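Local coordinates for glcnac-alpha-1,4-gal-releasing endo-beta-galactosidase (Clostridium perfringens, PDB 1UPS), which probably hydrolyses O-glycosidic bonds as an endo-beta-galactosidase that releases GlcNAc-alpha-1,4-Gal, and binds a calcium ion, at residues F101-T112 against V151-F161; L347-I356 against Y396-N404. One frame throughout, in Å; residues are numbered along the deposited sequence.

Interaction 1 of 2, residues F101-T112 against V151-F161; sequences FDKSWIHNFSGT and VGMQDDTNDWF
The ammonium group of K103 is gripped from several directions by the 151-161 loop. NZ gives a 2.8 Å hydrogen bond to M153 O, almost in line with that C=O bond, and a 2.9 Å bond to N158 OD1, in the carbonyl plane on a lone pair. A water takes a third bond and passes it on to S104 O and N158 O. The D155 carboxylate adds a long salt bridge, with OD1 3.8 Å from K103 NZ, although D155 is also paired with R122. Lysine suits the place because its chain runs extended until a bend at chi4 (-83°) swings NZ in among these oxygens.

Q154 works as a two-ended clamp on the opposite backbone. OE1 accepts from H107 N at 3.0 Å, on a lone pair and nearly straight (167°), while NE2 donates to W105 O at 3.0 Å from above that carbonyl's plane. NE2 also bonds D159 O, and the three bonds together should fix the amide's rotation.

Flat groups close the rest. N108 CB sits over the W160 five-membered ring, 3.3 Å from its centroid, in a tight CH-pi contact, and N108's own amide is tied to T112. W105 lays a face on D159 CB and its CZ3 touches F161 CE1. At the inner end M153 SD lies over the F101 ring, 4.1 Å from its centroid, a Met-aromatic contact; V151 CG2 touches both F101 CZ and I106 CG2. Together they join the loop after strand 145-152 of the six-stranded sheet to that after strand 101-102, which pairs with 121-122, at one end of the GH16 beta-sandwich.

Interaction 2 of 2, residues L347-I356 against Y396-N404; sequences LNIENQTGYI and YEGVLQYGN
Y402 holds CG between its backbone N and carbonyl carbon (chi1 70°), which swings the ring across to the loop 349-354, which opens with a type I turn from I349 to Q352, whereas Y355 sets CG opposite its carbonyl carbon (chi1 -61°) and sends its hydroxyl out to E397. I349 completes the first meeting: its CD1 stands over the centre of the Y402 ring, 4.3 Å from the centroid, in a CH-pi contact, and its CG2 comes to 3.4 Å from Y402 CD1. At the far end of that ring, Y402 OH takes a weak hydrogen bond from G354 N. A tyrosine serves well here, its ring packing on isoleucine while the hydroxyl meets backbone, and glycine at 354 tolerates a positive phi that would press a side chain against the preceding carbonyl.

The backbones themselves join in a single antiparallel bridge, the non-hydrogen-bonded pair Y355-Q401. It is flanked by I356 N to L400 O at 3.1 Å and Y402 N to G354 O at 3.2 Å. The bridge connects two beta-hairpins, 346-348 with 357-359 and 390-392 with 401-403, of what is probably a ricin-type beta-trefoil domain.

Beneath the bridge I356 CG1 packs 3.6 Å from L400 CG, and both side chains also touch I391. Toward the surface the Y355 hydroxyl donates to E397 OE1 at 2.6 Å, using the carboxylate's syn lone pair, with ring and carboxylate nearly coplanar. V399 CG2 lies 3.7 Å from Y355 CE1, and K311 makes a cation-pi contact with the same ring.

How the interactions relate
Interactions 1 and 2 belong to different parts of the chain and do not meet: their centres are 47 Å apart and their nearest atoms about 34 Å, on opposite sides of the chain's centre. They follow in series, 101-112 with 151-161 closing within the GH16 region before 347-356 and 396-404 pair in the probable beta-trefoil. Both join loops at strand ends across some 40 residues, but one relies on a buried lysine and glutamine, the other on a backbone bridge framed by tyrosines. Neither touches the calcium site of E37, N39, G72 and D272, which likewise lies in the GH16 region.

Interaction 1 of 2, residues F101-T112 against V151-F161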
loop_
_atom_site.group_PDB
_atom_site.type_symbol
_atom_site.label_atom_id
_atom_site.label_comp_id
_atom_site.label_asym_id
_atom_site.label_seq_id
_atom_site.Cartn_x
_atom_site.Cartn_y
_atom_site.Cartn_z
ATOM N N PHE A 101 16.790 -11.611 2.441
ATOM C CA PHE A 101 17.391 -12.335 1.308
ATOM C C PHE A 101 18.782 -11.752 1.043
ATOM O O PHE A 101 19.152 -10.694 1.586
ATOM C CB PHE A 101 16.531 -12.157 0.042
ATOM C CG PHE A 101 16.455 -10.723 -0.408
ATOM C CD1 PHE A 101 15.524 -9.856 0.166
ATOM C CD2 PHE A 101 17.378 -10.222 -1.331
ATOM C CE1 PHE A 101 15.498 -8.495 -0.198
ATOM C CE2 PHE A 101 17.356 -8.869 -1.712
ATOM C CZ PHE A 101 16.408 -8.006 -1.138
ATOM N N ASP A 102 19.539 -12.439 0.195
ATOM C CA ASP A 102 20.828 -11.947 -0.284
ATOM C C ASP A 102 20.976 -12.589 -1.650
ATOM O O ASP A 102 21.098 -13.808 -1.747
ATOM C CB ASP A 102 21.929 -12.391 0.683
ATOM C CG ASP A 102 23.301 -11.844 0.334
ATOM O OD1 ASP A 102 24.261 -12.175 1.089
ATOM O OD2 ASP A 102 23.531 -11.097 -0.639
ATOM N N LYS A 103 20.938 -11.784 -2.706
ATOM C CA LYS A 103 20.847 -12.344 -4.047
ATOM C C LYS A 103 21.412 -11.359 -5.065
ATOM O O LYS A 103 21.154 -10.157 -4.969
ATOM C CB LYS A 103 19.379 -12.705 -4.385
ATOM C CG LYS A 103 19.206 -13.509 -5.694
ATOM C CD LYS A 103 17.775 -14.046 -5.808
ATOM C CE LYS A 103 17.553 -14.947 -7.038
ATOM N NZ LYS A 103 17.283 -14.154 -8.266
ATOM N N SER A 104 22.169 -11.877 -6.036
ATOM C CA SER A 104 22.761 -11.044 -7.089
ATOM C C SER A 104 21.697 -10.243 -7.850
ATOM O O SER A 104 20.575 -10.718 -8.044
ATOM C CB SER A 104 23.526 -11.912 -8.102
ATOM O OG SER A 104 24.732 -12.413 -7.554
ATOM N N TRP A 105 22.078 -9.040 -8.290
ATOM C CA TRP A 105 21.309 -8.215 -9.228
ATOM C C TRP A 105 20.013 -7.590 -8.681
ATOM O O TRP A 105 19.356 -6.835 -9.397
ATOM C CB TRP A 105 20.990 -8.997 -10.520
ATOM C CG TRP A 105 22.184 -9.255 -11.396
ATOM C CD1 TRP A 105 22.793 -10.454 -11.633
ATOM C CD2 TRP A 105 22.882 -8.284 -12.174
ATOM N NE1 TRP A 105 23.841 -10.285 -12.508
ATOM C CE2 TRP A 105 23.920 -8.961 -12.858
ATOM C CE3 TRP A 105 22.741 -6.904 -12.361
ATOM C CZ2 TRP A 105 24.816 -8.301 -13.715
ATOM C CZ3 TRP A 105 23.637 -6.242 -13.219
ATOM C CH2 TRP A 105 24.659 -6.950 -13.880
ATOM N N ILE A 106 19.670 -7.856 -7.422
ATOM C CA ILE A 106 18.371 -7.388 -6.912
ATOM C C ILE A 106 18.268 -5.857 -6.789
ATOM O O ILE A 106 19.122 -5.217 -6.163
ATOM C CB ILE A 106 18.007 -8.052 -5.563
ATOM C CG1 ILE A 106 17.895 -9.580 -5.731
ATOM C CG2 ILE A 106 16.670 -7.465 -5.058
ATOM C CD1 ILE A 106 16.855 -10.043 -6.817
ATOM N N HIS A 107 17.205 -5.296 -7.369
ATOM C CA HIS A 107 16.847 -3.877 -7.173
ATOM C C HIS A 107 17.961 -2.929 -7.648
ATOM O O HIS A 107 18.628 -2.233 -6.841
ATOM C CB HIS A 107 16.440 -3.571 -5.718
ATOM C CG HIS A 107 15.885 -2.187 -5.544
ATOM N ND1 HIS A 107 14.691 -1.795 -6.107
ATOM C CD2 HIS A 107 16.383 -1.099 -4.910
ATOM C CE1 HIS A 107 14.480 -0.516 -5.838
ATOM N NE2 HIS A 107 15.482 -0.077 -5.095
ATOM N N ASN A 108 18.131 -2.922 -8.964
ATOM C CA ASN A 108 19.145 -2.101 -9.631
ATOM C C ASN A 108 18.681 -0.661 -9.834
ATOM O O ASN A 108 18.437 -0.214 -10.963
ATOM C CB ASN A 108 19.568 -2.745 -10.958
ATOM C CG ASN A 108 20.909 -2.235 -11.439
ATOM O OD1 ASN A 108 21.512 -1.369 -10.788
ATOM N ND2 ASN A 108 21.409 -2.792 -12.546
ATOM N N PHE A 109 18.557 0.067 -8.726
ATOM C CA PHE A 109 18.011 1.425 -8.749
ATOM C C PHE A 109 18.902 2.357 -9.582
ATOM O O PHE A 109 18.414 3.332 -10.156
ATOM C CB PHE A 109 17.864 1.991 -7.324
ATOM C CG PHE A 109 19.143 2.015 -6.547
ATOM C CD1 PHE A 109 19.988 3.137 -6.578
ATOM C CD2 PHE A 109 19.515 0.928 -5.774
ATOM C CE1 PHE A 109 21.189 3.144 -5.864
ATOM C CE2 PHE A 109 20.711 0.923 -5.064
ATOM C CZ PHE A 109 21.554 2.041 -5.107
ATOM N N SER A 110 20.185 2.031 -9.671
ATOM C CA SER A 110 21.136 2.882 -10.409
ATOM C C SER A 110 21.341 2.454 -11.870
ATOM O O SER A 110 21.986 3.172 -12.646
ATOM C CB SER A 110 22.472 2.935 -9.678
ATOM O OG SER A 110 23.200 1.724 -9.851
ATOM N N GLY A 111 20.786 1.300 -12.246
ATOM C CA GLY A 111 20.992 0.742 -13.585
ATOM C C GLY A 111 22.452 0.448 -13.920
ATOM O O GLY A 111 22.856 0.536 -15.085
ATOM N N THR A 112 23.243 0.092 -12.916
ATOM C CA THR A 112 24.643 -0.274 -13.131
ATOM C C THR A 112 24.821 -1.679 -13.745
ATOM O O THR A 112 23.962 -2.554 -13.582
ATOM C CB THR A 112 25.442 -0.158 -11.824
ATOM O OG1 THR A 112 26.827 -0.435 -12.090
ATOM C CG2 THR A 112 25.037 -1.265 -10.821
ATOM N N VAL A 151 10.711 -6.156 -2.638
ATOM C CA VAL A 151 11.193 -6.134 -4.012
ATOM C C VAL A 151 11.074 -7.525 -4.610
ATOM O O VAL A 151 11.228 -8.522 -3.905
ATOM C CB VAL A 151 12.669 -5.631 -4.105
ATOM C CG1 VAL A 151 12.760 -4.149 -3.711
ATOM C CG2 VAL A 151 13.635 -6.481 -3.232
ATOM N N GLY A 152 10.792 -7.589 -5.908
ATOM C CA GLY A 152 10.761 -8.853 -6.614
ATOM C C GLY A 152 12.104 -9.554 -6.521
ATOM O O GLY A 152 13.171 -8.915 -6.506
ATOM N N MET A 153 12.058 -10.882 -6.458
ATOM C CA MET A 153 13.287 -11.660 -6.329
ATOM C C MET A 153 13.922 -11.992 -7.665
ATOM O O MET A 153 14.951 -12.683 -7.704
ATOM C CB MET A 153 13.029 -12.941 -5.519
ATOM C CG MET A 153 12.777 -12.662 -4.024
ATOM S SD MET A 153 14.136 -11.843 -3.133
ATOM C CE MET A 153 15.426 -12.763 -3.415
ATOM N N GLN A 154 13.318 -11.520 -8.764
ATOM C CA GLN A 154 13.941 -11.635 -10.092
ATOM C C GLN A 154 14.272 -13.100 -10.402
ATOM O O GLN A 154 15.311 -13.429 -10.969
ATOM C CB GLN A 154 15.182 -10.707 -10.188
ATOM C CG GLN A 154 14.785 -9.222 -10.088
ATOM C CD GLN A 154 15.945 -8.252 -9.819
ATOM O OE1 GLN A 154 15.776 -7.307 -9.055
ATOM N NE2 GLN A 154 17.097 -8.476 -10.449
ATOM N N ASP A 155 13.346 -13.977 -10.042
ATOM C CA ASP A 155 13.570 -15.427 -10.157
ATOM C C ASP A 155 13.492 -15.951 -11.583
ATOM O O ASP A 155 13.963 -17.072 -11.868
ATOM C CB ASP A 155 12.572 -16.178 -9.266
ATOM C CG ASP A 155 12.904 -16.058 -7.790
ATOM O OD1 ASP A 155 14.115 -16.134 -7.423
ATOM O OD2 ASP A 155 12.009 -15.916 -6.931
ATOM N N ASP A 156 12.899 -15.154 -12.477
ATOM C CA ASP A 156 12.787 -15.538 -13.891
ATOM C C ASP A 156 14.160 -15.704 -14.568
ATOM O O ASP A 156 14.462 -16.762 -15.129
ATOM C CB ASP A 156 11.844 -14.598 -14.691
ATOM C CG ASP A 156 12.194 -13.116 -14.544
ATOM O OD1 ASP A 156 11.646 -12.302 -15.332
ATOM O OD2 ASP A 156 12.976 -12.669 -13.674
ATOM N N THR A 157 15.011 -14.677 -14.467
ATOM C CA THR A 157 16.336 -14.702 -15.116
ATOM C C THR A 157 17.519 -14.699 -14.152
ATOM O O THR A 157 18.667 -14.921 -14.572
ATOM C CB THR A 157 16.520 -13.463 -15.980
ATOM O OG1 THR A 157 16.355 -12.305 -15.154
ATOM C CG2 THR A 157 15.421 -13.359 -16.997
ATOM N N ASN A 158 17.262 -14.342 -12.898
ATOM C CA ASN A 158 18.321 -14.146 -11.909
ATOM C C ASN A 158 19.331 -13.084 -12.330
ATOM O O ASN A 158 20.482 -13.112 -11.919
ATOM C CB ASN A 158 19.005 -15.472 -11.551
ATOM C CG ASN A 158 18.004 -16.528 -11.138
ATOM O OD1 ASN A 158 17.217 -16.311 -10.193
ATOM N ND2 ASN A 158 18.000 -17.686 -11.859
ATOM N N ASP A 159 18.888 -12.164 -13.171
ATOM C CA ASP A 159 19.655 -10.950 -13.421
ATOM C C ASP A 159 18.716 -9.756 -13.306
ATOM O O ASP A 159 17.566 -9.939 -12.883
ATOM C CB ASP A 159 20.423 -11.048 -14.742
ATOM C CG ASP A 159 19.548 -10.925 -15.981
ATOM O OD1 ASP A 159 18.354 -10.531 -15.923
ATOM O OD2 ASP A 159 20.023 -11.210 -17.106
ATOM N N TRP A 160 19.184 -8.550 -13.653
ATOM C CA TRP A 160 18.305 -7.365 -13.657
ATOM C C TRP A 160 17.785 -7.037 -15.052
ATOM O O TRP A 160 16.579 -6.913 -15.271
ATOM C CB TRP A 160 19.037 -6.129 -13.081
ATOM C CG TRP A 160 18.243 -4.846 -13.230
ATOM C CD1 TRP A 160 18.403 -3.875 -14.194
ATOM C CD2 TRP A 160 17.160 -4.406 -12.401
ATOM N NE1 TRP A 160 17.482 -2.867 -14.021
ATOM C CE2 TRP A 160 16.715 -3.160 -12.913
ATOM C CE3 TRP A 160 16.516 -4.944 -11.269
ATOM C CZ2 TRP A 160 15.668 -2.437 -12.330
ATOM C CZ3 TRP A 160 15.469 -4.218 -10.678
ATOM C CH2 TRP A 160 15.051 -2.982 -11.216
ATOM N N PHE A 161 18.695 -6.897 -16.017
ATOM C CA PHE A 161 18.304 -6.324 -17.300
ATOM C C PHE A 161 17.311 -7.163 -18.114
ATOM O O PHE A 161 16.509 -6.612 -18.898
ATOM C CB PHE A 161 19.552 -5.934 -18.101
ATOM C CG PHE A 161 20.282 -4.772 -17.499
ATOM C CD1 PHE A 161 21.472 -4.966 -16.808
ATOM C CD2 PHE A 161 19.741 -3.493 -17.567
ATOM C CE1 PHE A 161 22.148 -3.880 -16.230
ATOM C CE2 PHE A 161 20.410 -2.400 -16.994
ATOM C CZ PHE A 161 21.600 -2.608 -16.314
HETATM O O HOH W 1 19.974 -13.137 -8.974
#

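Interaction 2 of 2, residues L347-I356 against Y396-N404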
loop_
_atom_site.group_PDB
_atom_site.type_symbol
_atom_site.label_atom_id
_atom_site.label_comp_id
_atom_site.label_asym_id
_atom_site.label_seq_id
_atom_site.Cartn_x
_atom_site.Cartn_y
_atom_site.Cartn_z
ATOM N N LEU A 347 -21.269 3.777 -14.729
ATOM C CA LEU A 347 -21.495 5.093 -14.154
ATOM C C LEU A 347 -20.470 6.083 -14.695
ATOM O O LEU A 347 -19.277 5.807 -14.676
ATOM C CB LEU A 347 -21.394 5.018 -12.632
ATOM C CG LEU A 347 -22.434 4.088 -11.997
ATOM C CD1 LEU A 347 -22.438 4.307 -10.466
ATOM C CD2 LEU A 347 -23.820 4.318 -12.603
ATOM N N ASN A 348 -20.942 7.229 -15.175
ATOM C CA ASN A 348 -20.054 8.211 -15.791
ATOM C C ASN A 348 -20.603 9.614 -15.690
ATOM O O ASN A 348 -21.759 9.794 -15.310
ATOM C CB ASN A 348 -19.790 7.852 -17.261
ATOM C CG ASN A 348 -20.991 8.091 -18.135
ATOM O OD1 ASN A 348 -21.106 9.147 -18.762
ATOM N ND2 ASN A 348 -21.908 7.115 -18.178
ATOM N N ILE A 349 -19.767 10.602 -16.026
ATOM C CA ILE A 349 -20.174 12.019 -15.984
ATOM C C ILE A 349 -19.851 12.779 -17.285
ATOM O O ILE A 349 -19.605 13.991 -17.264
ATOM C CB ILE A 349 -19.605 12.762 -14.734
ATOM C CG1 ILE A 349 -18.078 12.914 -14.797
ATOM C CG2 ILE A 349 -20.062 12.064 -13.427
ATOM C CD1 ILE A 349 -17.490 13.857 -13.721
ATOM N N GLU A 350 -19.895 12.067 -18.407
ATOM C CA GLU A 350 -19.490 12.647 -19.706
ATOM C C GLU A 350 -20.160 13.984 -20.053
ATOM O O GLU A 350 -19.494 14.910 -20.546
ATOM C CB GLU A 350 -19.698 11.637 -20.844
ATOM C CG GLU A 350 -19.045 12.057 -22.173
ATOM C CD GLU A 350 -17.531 11.914 -22.190
ATOM O OE1 GLU A 350 -16.902 12.332 -23.199
ATOM O OE2 GLU A 350 -16.944 11.391 -21.212
ATOM N N ASN A 351 -21.465 14.091 -19.798
ATOM C CA ASN A 351 -22.204 15.299 -20.159
ATOM C C ASN A 351 -22.211 16.391 -19.083
ATOM O O ASN A 351 -22.772 17.477 -19.303
ATOM C CB ASN A 351 -23.628 14.953 -20.624
ATOM C CG ASN A 351 -23.650 14.246 -21.972
ATOM O OD1 ASN A 351 -23.264 14.825 -23.000
ATOM N ND2 ASN A 351 -24.115 12.994 -21.983
ATOM N N GLN A 352 -21.586 16.098 -17.937
ATOM C CA GLN A 352 -21.400 17.062 -16.845
ATOM C C GLN A 352 -22.699 17.791 -16.479
ATOM O O GLN A 352 -22.794 19.033 -16.566
ATOM C CB GLN A 352 -20.289 18.071 -17.180
ATOM C CG GLN A 352 -18.903 17.452 -17.361
ATOM C CD GLN A 352 -17.827 18.509 -17.569
ATOM O OE1 GLN A 352 -17.323 19.078 -16.602
ATOM N NE2 GLN A 352 -17.498 18.793 -18.833
ATOM N N THR A 353 -23.689 17.007 -16.071
ATOM C CA THR A 353 -25.022 17.507 -15.753
ATOM C C THR A 353 -25.240 17.796 -14.263
ATOM O O THR A 353 -26.322 18.278 -13.867
ATOM C CB THR A 353 -26.075 16.475 -16.185
ATOM O OG1 THR A 353 -25.986 15.316 -15.334
ATOM C CG2 THR A 353 -25.785 15.942 -17.591
ATOM N N GLY A 354 -24.228 17.486 -13.453
ATOM C CA GLY A 354 -24.345 17.517 -12.003
ATOM C C GLY A 354 -24.825 16.190 -11.425
ATOM O O GLY A 354 -24.808 16.007 -10.202
ATOM N N TYR A 355 -25.251 15.277 -12.302
ATOM C CA TYR A 355 -25.753 13.960 -11.893
ATOM C C TYR A 355 -24.964 12.834 -12.527
ATOM O O TYR A 355 -24.463 12.964 -13.657
ATOM C CB TYR A 355 -27.251 13.812 -12.234
ATOM C CG TYR A 355 -28.108 14.832 -11.518
ATOM C CD1 TYR A 355 -28.597 14.584 -10.225
ATOM C CD2 TYR A 355 -28.404 16.060 -12.117
ATOM C CE1 TYR A 355 -29.373 15.543 -9.552
ATOM C CE2 TYR A 355 -29.168 17.021 -11.461
ATOM C CZ TYR A 355 -29.652 16.763 -10.179
ATOM O OH TYR A 355 -30.418 17.722 -9.534
ATOM N N ILE A 356 -24.844 11.718 -11.810
ATOM C CA ILE A 356 -24.208 10.534 -12.374
ATOM C C ILE A 356 -25.093 10.008 -13.503
ATOM O O ILE A 356 -26.308 9.851 -13.324
ATOM C CB ILE A 356 -24.008 9.430 -11.293
ATOM C CG1 ILE A 356 -23.128 9.937 -10.144
ATOM C CG2 ILE A 356 -23.395 8.163 -11.923
ATOM C CD1 ILE A 356 -21.673 10.238 -10.556
ATOM N N TYR A 396 -29.894 15.220 -1.310
ATOM C CA TYR A 396 -30.933 14.242 -0.946
ATOM C C TYR A 396 -32.153 14.318 -1.865
ATOM O O TYR A 396 -33.307 14.417 -1.394
ATOM C CB TYR A 396 -31.415 14.444 0.493
ATOM C CG TYR A 396 -30.369 14.468 1.584
ATOM C CD1 TYR A 396 -29.708 15.658 1.930
ATOM C CD2 TYR A 396 -30.066 13.312 2.305
ATOM C CE1 TYR A 396 -28.784 15.687 2.960
ATOM C CE2 TYR A 396 -29.136 13.329 3.341
ATOM C CZ TYR A 396 -28.501 14.522 3.665
ATOM O OH TYR A 396 -27.595 14.552 4.706
ATOM N N GLU A 397 -31.902 14.251 -3.172
ATOM C CA GLU A 397 -32.963 14.407 -4.172
ATOM C C GLU A 397 -33.542 13.073 -4.659
ATOM O O GLU A 397 -34.379 13.061 -5.577
ATOM C CB GLU A 397 -32.439 15.198 -5.374
ATOM C CG GLU A 397 -32.089 16.651 -5.047
ATOM C CD GLU A 397 -31.569 17.427 -6.249
ATOM O OE1 GLU A 397 -31.230 16.799 -7.279
ATOM O OE2 GLU A 397 -31.492 18.673 -6.154
ATOM N N GLY A 398 -33.091 11.963 -4.073
ATOM C CA GLY A 398 -33.557 10.630 -4.467
ATOM C C GLY A 398 -32.772 10.020 -5.615
ATOM O O GLY A 398 -33.052 8.891 -6.037
ATOM N N VAL A 399 -31.794 10.778 -6.117
ATOM C CA VAL A 399 -30.963 10.396 -7.261
ATOM C C VAL A 399 -29.497 10.706 -6.970
ATOM O O VAL A 399 -29.195 11.481 -6.061
ATOM C CB VAL A 399 -31.387 11.129 -8.574
ATOM C CG1 VAL A 399 -32.750 10.615 -9.052
ATOM C CG2 VAL A 399 -31.436 12.645 -8.377
ATOM N N LEU A 400 -28.596 10.125 -7.757
ATOM C CA LEU A 400 -27.160 10.201 -7.488
ATOM C C LEU A 400 -26.503 11.411 -8.132
ATOM O O LEU A 400 -26.681 11.666 -9.331
ATOM C CB LEU A 400 -26.475 8.937 -8.006
ATOM C CG LEU A 400 -25.081 8.591 -7.495
ATOM C CD1 LEU A 400 -25.050 8.496 -5.979
ATOM C CD2 LEU A 400 -24.612 7.254 -8.125
ATOM N N GLN A 401 -25.737 12.147 -7.329
ATOM C CA GLN A 401 -25.065 13.370 -7.790
ATOM C C GLN A 401 -23.555 13.176 -7.882
ATOM O O GLN A 401 -23.013 12.201 -7.365
ATOM C CB GLN A 401 -25.327 14.520 -6.814
ATOM C CG GLN A 401 -26.800 14.911 -6.633
ATOM C CD GLN A 401 -26.983 15.836 -5.460
ATOM O OE1 GLN A 401 -27.335 15.389 -4.356
ATOM N NE2 GLN A 401 -26.711 17.128 -5.672
ATOM N N TYR A 402 -22.870 14.109 -8.543
ATOM C CA TYR A 402 -21.434 14.265 -8.322
ATOM C C TYR A 402 -21.222 15.751 -8.020
ATOM O O TYR A 402 -22.027 16.602 -8.434
ATOM C CB TYR A 402 -20.569 13.810 -9.527
ATOM C CG TYR A 402 -20.697 14.743 -10.709
ATOM C CD1 TYR A 402 -21.630 14.490 -11.718
ATOM C CD2 TYR A 402 -19.939 15.923 -10.778
ATOM C CE1 TYR A 402 -21.775 15.370 -12.795
ATOM C CE2 TYR A 402 -20.084 16.810 -11.835
ATOM C CZ TYR A 402 -20.997 16.521 -12.838
ATOM O OH TYR A 402 -21.144 17.420 -13.863
ATOM N N GLY A 403 -20.152 16.048 -7.300
ATOM C CA GLY A 403 -19.786 17.422 -6.996
ATOM C C GLY A 403 -18.555 17.437 -6.112
ATOM O O GLY A 403 -18.046 16.385 -5.713
ATOM N N ASN A 404 -18.100 18.640 -5.790
ATOM C CA ASN A 404 -16.977 18.826 -4.889
ATOM C C ASN A 404 -17.522 19.012 -3.468
ATOM O O ASN A 404 -18.101 20.051 -3.140
ATOM C CB ASN A 404 -16.132 20.038 -5.348
ATOM C CG ASN A 404 -14.840 20.184 -4.562
ATOM O OD1 ASN A 404 -14.652 19.525 -3.542
ATOM N ND2 ASN A 404 -13.927 21.047 -5.045
HETATM O O HOH W 2 -25.323 17.803 -8.260
HETATM O O HOH W 3 -28.028 10.204 -11.184
#